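Local coordinates for domain of unknown function (Pectobacterium atrosepticum SCRI1043, PDB 3CJL), which is of unknown function but belongs to the DUF3861 family and forms a two-chain assembly, each chain pairing a two-stranded antiparallel sheet with several helices, at residues G39-T44 against M83-Q88; V53-F58 against A76-F81. All coordinates share one frame; numbering follows the deposited sequence.

Contact 1 of 2, residues G39-T44 against M83-Q88; sequences GKMDMT and MNLKKQ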
loop_
_atom_site.group_PDB
_atom_site.type_symbol
_atom_site.label_atom_id
_atom_site.label_comp_id
_atom_site.label_asym_id
_atom_site.label_seq_id
_atom_site.Cartn_x
_atom_site.Cartn_y
_atom_site.Cartn_z
ATOM N N GLY A 39 -5.534 -17.321 1.313
ATOM C CA GLY A 39 -6.036 -18.340 0.397
ATOM C C GLY A 39 -7.383 -18.072 -0.261
ATOM O O GLY A 39 -7.914 -18.957 -0.929
ATOM N N LYS A 40 -7.936 -16.871 -0.089
ATOM C CA LYS A 40 -9.225 -16.493 -0.692
ATOM C C LYS A 40 -9.090 -15.637 -1.950
ATOM O O LYS A 40 -10.078 -15.448 -2.665
ATOM C CB LYS A 40 -10.098 -15.708 0.308
ATOM C CG LYS A 40 -10.798 -16.545 1.356
ATOM C CD LYS A 40 -11.761 -15.680 2.174
ATOM C CE LYS A 40 -12.652 -16.521 3.080
ATOM N NZ LYS A 40 -11.874 -17.425 3.975
HETATM N N MSE A 41 -7.896 -15.115 -2.227
HETATM C CA MSE A 41 -7.727 -14.132 -3.304
HETATM C C MSE A 41 -7.340 -14.699 -4.664
HETATM O O MSE A 41 -7.307 -13.948 -5.638
HETATM C CB MSE A 41 -6.730 -13.031 -2.874
HETATM C CG MSE A 41 -7.224 -12.166 -1.717
HETATM SE SE MSE A 41 -8.924 -11.287 -2.152
HETATM C CE MSE A 41 -9.440 -10.723 -0.360
ATOM N N ASP A 42 -7.073 -16.003 -4.738
ATOM C CA ASP A 42 -6.661 -16.661 -5.984
ATOM C C ASP A 42 -5.281 -16.119 -6.435
ATOM O O ASP A 42 -5.042 -15.833 -7.615
ATOM C CB ASP A 42 -7.758 -16.489 -7.048
ATOM C CG ASP A 42 -7.680 -17.508 -8.162
ATOM O OD1 ASP A 42 -6.864 -18.454 -8.091
ATOM O OD2 ASP A 42 -8.459 -17.351 -9.126
HETATM N N MSE A 43 -4.399 -15.965 -5.444
HETATM C CA MSE A 43 -3.018 -15.500 -5.602
HETATM C C MSE A 43 -2.188 -16.273 -4.602
HETATM O O MSE A 43 -2.739 -16.976 -3.756
HETATM C CB MSE A 43 -2.884 -14.013 -5.256
HETATM C CG MSE A 43 -3.774 -13.090 -6.057
HETATM SE SE MSE A 43 -3.473 -11.199 -5.665
HETATM C CE MSE A 43 -3.603 -11.209 -3.798
ATOM N N THR A 44 -0.871 -16.116 -4.675
ATOM C CA THR A 44 0.039 -16.789 -3.752
ATOM C C THR A 44 -0.012 -16.049 -2.417
ATOM O O THR A 44 -0.435 -14.899 -2.397
ATOM C CB THR A 44 1.478 -16.804 -4.295
ATOM O OG1 THR A 44 1.918 -15.463 -4.501
ATOM C CG2 THR A 44 1.552 -17.567 -5.625
HETATM N N MSE A 83 -15.408 -2.998 -2.943
HETATM C CA MSE A 83 -16.624 -3.803 -2.840
HETATM C C MSE A 83 -16.490 -5.142 -3.553
HETATM O O MSE A 83 -16.980 -6.140 -3.055
HETATM C CB MSE A 83 -17.839 -3.054 -3.378
HETATM C CG MSE A 83 -18.487 -2.118 -2.371
HETATM SE SE MSE A 83 -19.886 -1.104 -3.259
HETATM C CE MSE A 83 -20.617 -2.425 -4.418
ATOM N N ASN A 84 -15.842 -5.159 -4.713
ATOM C CA ASN A 84 -15.586 -6.414 -5.417
ATOM C C ASN A 84 -14.626 -7.333 -4.643
ATOM O O ASN A 84 -14.833 -8.543 -4.625
ATOM C CB ASN A 84 -15.059 -6.165 -6.820
ATOM C CG ASN A 84 -14.910 -7.448 -7.608
ATOM O OD1 ASN A 84 -15.903 -8.068 -7.977
ATOM N ND2 ASN A 84 -13.672 -7.863 -7.853
ATOM N N LEU A 85 -13.596 -6.766 -4.008
ATOM C CA LEU A 85 -12.686 -7.560 -3.172
ATOM C C LEU A 85 -13.382 -8.170 -1.956
ATOM O O LEU A 85 -13.040 -9.278 -1.548
ATOM C CB LEU A 85 -11.471 -6.746 -2.686
ATOM C CG LEU A 85 -10.397 -6.403 -3.722
ATOM C CD1 LEU A 85 -9.387 -5.442 -3.102
ATOM C CD2 LEU A 85 -9.701 -7.659 -4.312
ATOM N N LYS A 86 -14.326 -7.442 -1.365
ATOM C CA LYS A 86 -15.062 -7.933 -0.188
ATOM C C LYS A 86 -16.083 -9.026 -0.515
ATOM O O LYS A 86 -16.453 -9.793 0.366
ATOM C CB LYS A 86 -15.732 -6.785 0.562
ATOM C CG LYS A 86 -14.731 -5.891 1.273
ATOM C CD LYS A 86 -15.406 -4.644 1.802
ATOM C CE LYS A 86 -14.408 -3.661 2.348
ATOM N NZ LYS A 86 -15.130 -2.441 2.776
ATOM N N LYS A 87 -16.526 -9.099 -1.771
ATOM C CA LYS A 87 -17.392 -10.192 -2.220
ATOM C C LYS A 87 -16.657 -11.549 -2.216
ATOM O O LYS A 87 -17.308 -12.600 -2.171
ATOM C CB LYS A 87 -18.002 -9.894 -3.602
ATOM C CG LYS A 87 -19.052 -8.789 -3.567
ATOM C CD LYS A 87 -19.778 -8.584 -4.892
ATOM C CE LYS A 87 -20.777 -9.719 -5.179
ATOM N NZ LYS A 87 -21.749 -9.440 -6.289
ATOM N N GLN A 88 -15.316 -11.519 -2.237
ATOM C CA GLN A 88 -14.491 -12.742 -2.196
ATOM C C GLN A 88 -14.582 -13.442 -0.834
ATOM O O GLN A 88 -14.460 -14.673 -0.754
ATOM C CB GLN A 88 -13.011 -12.446 -2.533
ATOM C CG GLN A 88 -12.769 -11.627 -3.819
ATOM C CD GLN A 88 -13.655 -12.052 -4.972
ATOM O OE1 GLN A 88 -13.758 -13.235 -5.279
ATOM N NE2 GLN A 88 -14.314 -11.088 -5.605
ATOM O OXT GLN A 88 -14.789 -12.803 0.203
#

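Contact 2 of 2, residues V53-F58 against A76-F81; sequences VGLKLF and APFRAF. With EDO (1,2-ethanediol), chain C.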
loop_
_atom_site.group_PDB
_atom_site.type_symbol
_atom_site.label_atom_id
_atom_site.label_comp_id
_atom_site.label_asym_id
_atom_site.label_seq_id
_atom_site.Cartn_x
_atom_site.Cartn_y
_atom_site.Cartn_z
ATOM N N VAL A 53 -1.461 -5.397 2.495
ATOM C CA VAL A 53 -0.718 -4.377 3.253
ATOM C C VAL A 53 -0.692 -3.058 2.487
ATOM O O VAL A 53 -0.968 -1.997 3.052
ATOM C CB VAL A 53 0.728 -4.835 3.570
ATOM C CG1 VAL A 53 1.583 -3.675 4.106
ATOM C CG2 VAL A 53 0.706 -5.986 4.567
ATOM N N GLY A 54 -0.365 -3.135 1.205
ATOM C CA GLY A 54 -0.274 -1.964 0.358
ATOM C C GLY A 54 -1.577 -1.221 0.217
ATOM O O GLY A 54 -1.608 -0.005 0.381
ATOM N N LEU A 55 -2.643 -1.965 -0.061
ATOM C CA LEU A 55 -4.010 -1.426 -0.166
ATOM C C LEU A 55 -4.540 -0.719 1.114
ATOM O O LEU A 55 -5.170 0.335 1.032
ATOM C CB LEU A 55 -4.946 -2.573 -0.529
ATOM C CG LEU A 55 -6.412 -2.296 -0.807
ATOM C CD1 LEU A 55 -6.527 -1.436 -2.036
ATOM C CD2 LEU A 55 -7.130 -3.625 -0.977
ATOM N N LYS A 56 -4.332 -1.334 2.281
ATOM C CA LYS A 56 -4.728 -0.739 3.553
ATOM C C LYS A 56 -3.904 0.515 3.879
ATOM O O LYS A 56 -4.440 1.475 4.403
ATOM C CB LYS A 56 -4.625 -1.733 4.716
ATOM C CG LYS A 56 -5.425 -3.028 4.611
ATOM C CD LYS A 56 -6.856 -2.898 4.101
ATOM C CE LYS A 56 -7.778 -2.291 5.084
ATOM N NZ LYS A 56 -9.199 -2.390 4.546
ATOM N N LEU A 57 -2.611 0.513 3.565
ATOM C CA LEU A 57 -1.775 1.698 3.764
ATOM C C LEU A 57 -2.239 2.851 2.895
ATOM O O LEU A 57 -2.527 3.907 3.419
ATOM C CB LEU A 57 -0.292 1.418 3.492
ATOM C CG LEU A 57 0.471 0.637 4.565
ATOM C CD1 LEU A 57 1.881 0.297 4.062
ATOM C CD2 LEU A 57 0.511 1.415 5.892
ATOM N N PHE A 58 -2.344 2.655 1.580
ATOM C CA PHE A 58 -2.722 3.780 0.713
ATOM C C PHE A 58 -4.204 4.142 0.833
ATOM O O PHE A 58 -4.534 5.315 0.781
ATOM C CB PHE A 58 -2.129 3.663 -0.722
ATOM C CG PHE A 58 -3.071 3.192 -1.791
ATOM C CD1 PHE A 58 -3.942 4.085 -2.397
ATOM C CD2 PHE A 58 -2.979 1.895 -2.303
ATOM C CE1 PHE A 58 -4.789 3.678 -3.409
ATOM C CE2 PHE A 58 -3.808 1.476 -3.345
ATOM C CZ PHE A 58 -4.718 2.369 -3.891
ATOM N N ALA A 76 -14.686 6.928 -6.266
ATOM C CA ALA A 76 -15.730 6.083 -6.837
ATOM C C ALA A 76 -15.174 4.743 -7.326
ATOM O O ALA A 76 -15.574 3.706 -6.801
ATOM C CB ALA A 76 -16.495 6.813 -7.957
ATOM N N PRO A 77 -14.255 4.746 -8.320
ATOM C CA PRO A 77 -13.690 3.461 -8.765
ATOM C C PRO A 77 -12.946 2.672 -7.670
ATOM O O PRO A 77 -12.941 1.445 -7.706
ATOM C CB PRO A 77 -12.768 3.855 -9.922
ATOM C CG PRO A 77 -12.560 5.303 -9.792
ATOM C CD PRO A 77 -13.725 5.872 -9.111
ATOM N N PHE A 78 -12.371 3.365 -6.701
ATOM C CA PHE A 78 -11.695 2.718 -5.596
ATOM C C PHE A 78 -12.682 1.978 -4.668
ATOM O O PHE A 78 -12.433 0.856 -4.255
ATOM C CB PHE A 78 -10.867 3.711 -4.775
ATOM C CG PHE A 78 -10.044 3.039 -3.726
ATOM C CD1 PHE A 78 -8.968 2.228 -4.099
ATOM C CD2 PHE A 78 -10.374 3.143 -2.371
ATOM C CE1 PHE A 78 -8.209 1.553 -3.132
ATOM C CE2 PHE A 78 -9.617 2.476 -1.391
ATOM C CZ PHE A 78 -8.532 1.691 -1.771
ATOM N N ARG A 79 -13.785 2.631 -4.336
ATOM C CA ARG A 79 -14.849 1.999 -3.579
ATOM C C ARG A 79 -15.428 0.779 -4.307
ATOM O O ARG A 79 -15.697 -0.228 -3.681
ATOM C CB ARG A 79 -15.965 3.001 -3.278
ATOM C CG ARG A 79 -16.969 2.452 -2.281
ATOM C CD ARG A 79 -17.806 3.560 -1.613
ATOM N NE ARG A 79 -18.717 3.003 -0.612
ATOM C CZ ARG A 79 -19.835 2.344 -0.912
ATOM N NH1 ARG A 79 -20.221 2.145 -2.174
ATOM N NH2 ARG A 79 -20.593 1.877 0.058
ATOM N N ALA A 80 -15.609 0.879 -5.623
ATOM C CA ALA A 80 -16.109 -0.234 -6.424
ATOM C C ALA A 80 -15.129 -1.410 -6.405
ATOM O O ALA A 80 -15.535 -2.568 -6.352
ATOM C CB ALA A 80 -16.384 0.215 -7.864
ATOM N N PHE A 81 -13.839 -1.096 -6.448
ATOM C CA PHE A 81 -12.787 -2.098 -6.356
ATOM C C PHE A 81 -12.832 -2.782 -4.977
ATOM O O PHE A 81 -12.765 -4.013 -4.878
ATOM C CB PHE A 81 -11.431 -1.435 -6.613
ATOM C CG PHE A 81 -10.258 -2.332 -6.404
ATOM C CD1 PHE A 81 -9.954 -3.317 -7.332
ATOM C CD2 PHE A 81 -9.462 -2.197 -5.286
ATOM C CE1 PHE A 81 -8.846 -4.141 -7.148
ATOM C CE2 PHE A 81 -8.367 -3.021 -5.096
ATOM C CZ PHE A 81 -8.063 -3.998 -6.032
HETATM C C1 EDO C . -11.253 -7.017 3.000
HETATM O O1 EDO C . -10.900 -7.739 1.809
HETATM C C2 EDO C . -10.851 -5.549 2.863
HETATM O O2 EDO C . -11.151 -4.820 4.068
#

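Contact 1 of 2, residues G39-T44 against M83-Q88
The torsions of Met41, a selenomethionine, bring its SE–CE end to Leu85 and Gln88. Its CG lies beside the backbone N (chi1 -66°), and the chain turns at chi2 (-58°). This points the SE–CE end toward helix 75-86, although the CB itself does not head that way. CE comes to rest 4.1 Å from the backbone O of Leu85. Met41 SE sits 4.3 Å from Leu85 CD2, an apolar touch between two buried side chains. The same selenium lies 4.2 Å from CG of Gln88, so Met41 meets both a helix residue and the chain end.

Gln88 is bent as well, at chi2. The bend turns its amide toward the carbonyl of Asn84. Gln88 NE2 donates to Asn84 O at 2.8 Å, with an angle of 153° at the hydrogen. The donor stands tilted from the carbonyl plane. The bond ties the last residue to a carbonyl four positions earlier.

The contact joins the loop between helices 30-37 and 45-64 to the C-terminal end of the chain. Thr44 ends that loop as the N-cap of helix 45-64. No hydrogen bond links the two segments. On the solvent-exposed side, Lys40 CD passes 4.1 Å from Gln88 O, one oxygen of the terminal carboxylate. The lysine chain then leads away, and its NZ makes a weak hydrogen bond to Lys36 O. Leu70 of the second subunit packs on Leu85 and Gln88, and His68 of that subunit is hydrogen-bonded to Asp42 O.

Contact 2 of 2, residues V53-F58 against A76-F81
Lys56 NZ is held by two partners, while its neighbour Leu55 makes the apolar contact with Phe78. The ammonium group donates to O2 of a 1,2-ethanediol at 3.2 Å. It also forms a salt bridge with Asp28. The diol probably comes from the crystallisation liquor. Bends at chi2 and chi3 curl the lysine chain, which packs on Leu30 and Leu33 of helix 30-37.

Leu55 reaches helix 75-86 through one methyl. Its CG is anti to the backbone N (chi1 -175°), which sends the branched end toward two phenylalanines although the CB does not head there. CD1 comes to the edge of the Phe78 ring, near its plane, 3.6 Å from Phe78 CE1. The same methyl lies in the plane of the Phe81 ring, at its edge, 3.9 Å from Phe81 CE2. One methyl thus meets two ring edges.

The segments belong to the long helix 45-64 and the C-terminal helix 75-86, which run roughly antiparallel. The axes of segments 53-58 and 76-81 come no closer than 13.2 Å, with a signed crossing angle of -141°. That is a wide spacing for packed helices, and large side chains span it. The nearest CA atoms, those of Leu55 and Phe78, are 10.3 Å apart.

Phe58 and Phe78 approach from opposite directions. Phe58 CZ is 3.7 Å from Phe78 CE1. The ring planes are at 53° with centroids 5.4 Å apart, an oblique pairing. All four contact residues are buried, and no hydrogen bond crosses between the helices. The second subunit adds further aromatic groups: its Phe74 stacks on Phe81, and its Phe58 meets the Phe58 ring of this chain.

How the contacts relate
The centres of contact 1 and contact 2 lie about 13 Å apart. Both use helix 75-86: contact 2 takes its earlier turns, contact 1 its C-terminal end. On the other side, contact 2 lies on helix 45-64 and contact 1 in the loop leading into that helix. Along the chain the order is 39-44, 53-58, 76-81, 83-88, so both segments of contact 2 fall between those of contact 1. The two touch where Leu85 CD1 packs 3.6 Å from Leu55 CD2. The first is partly buried; all four touching residues of the second are buried. Both also touch the second subunit, so residues that close the chain on itself take part in the two-chain assembly as well.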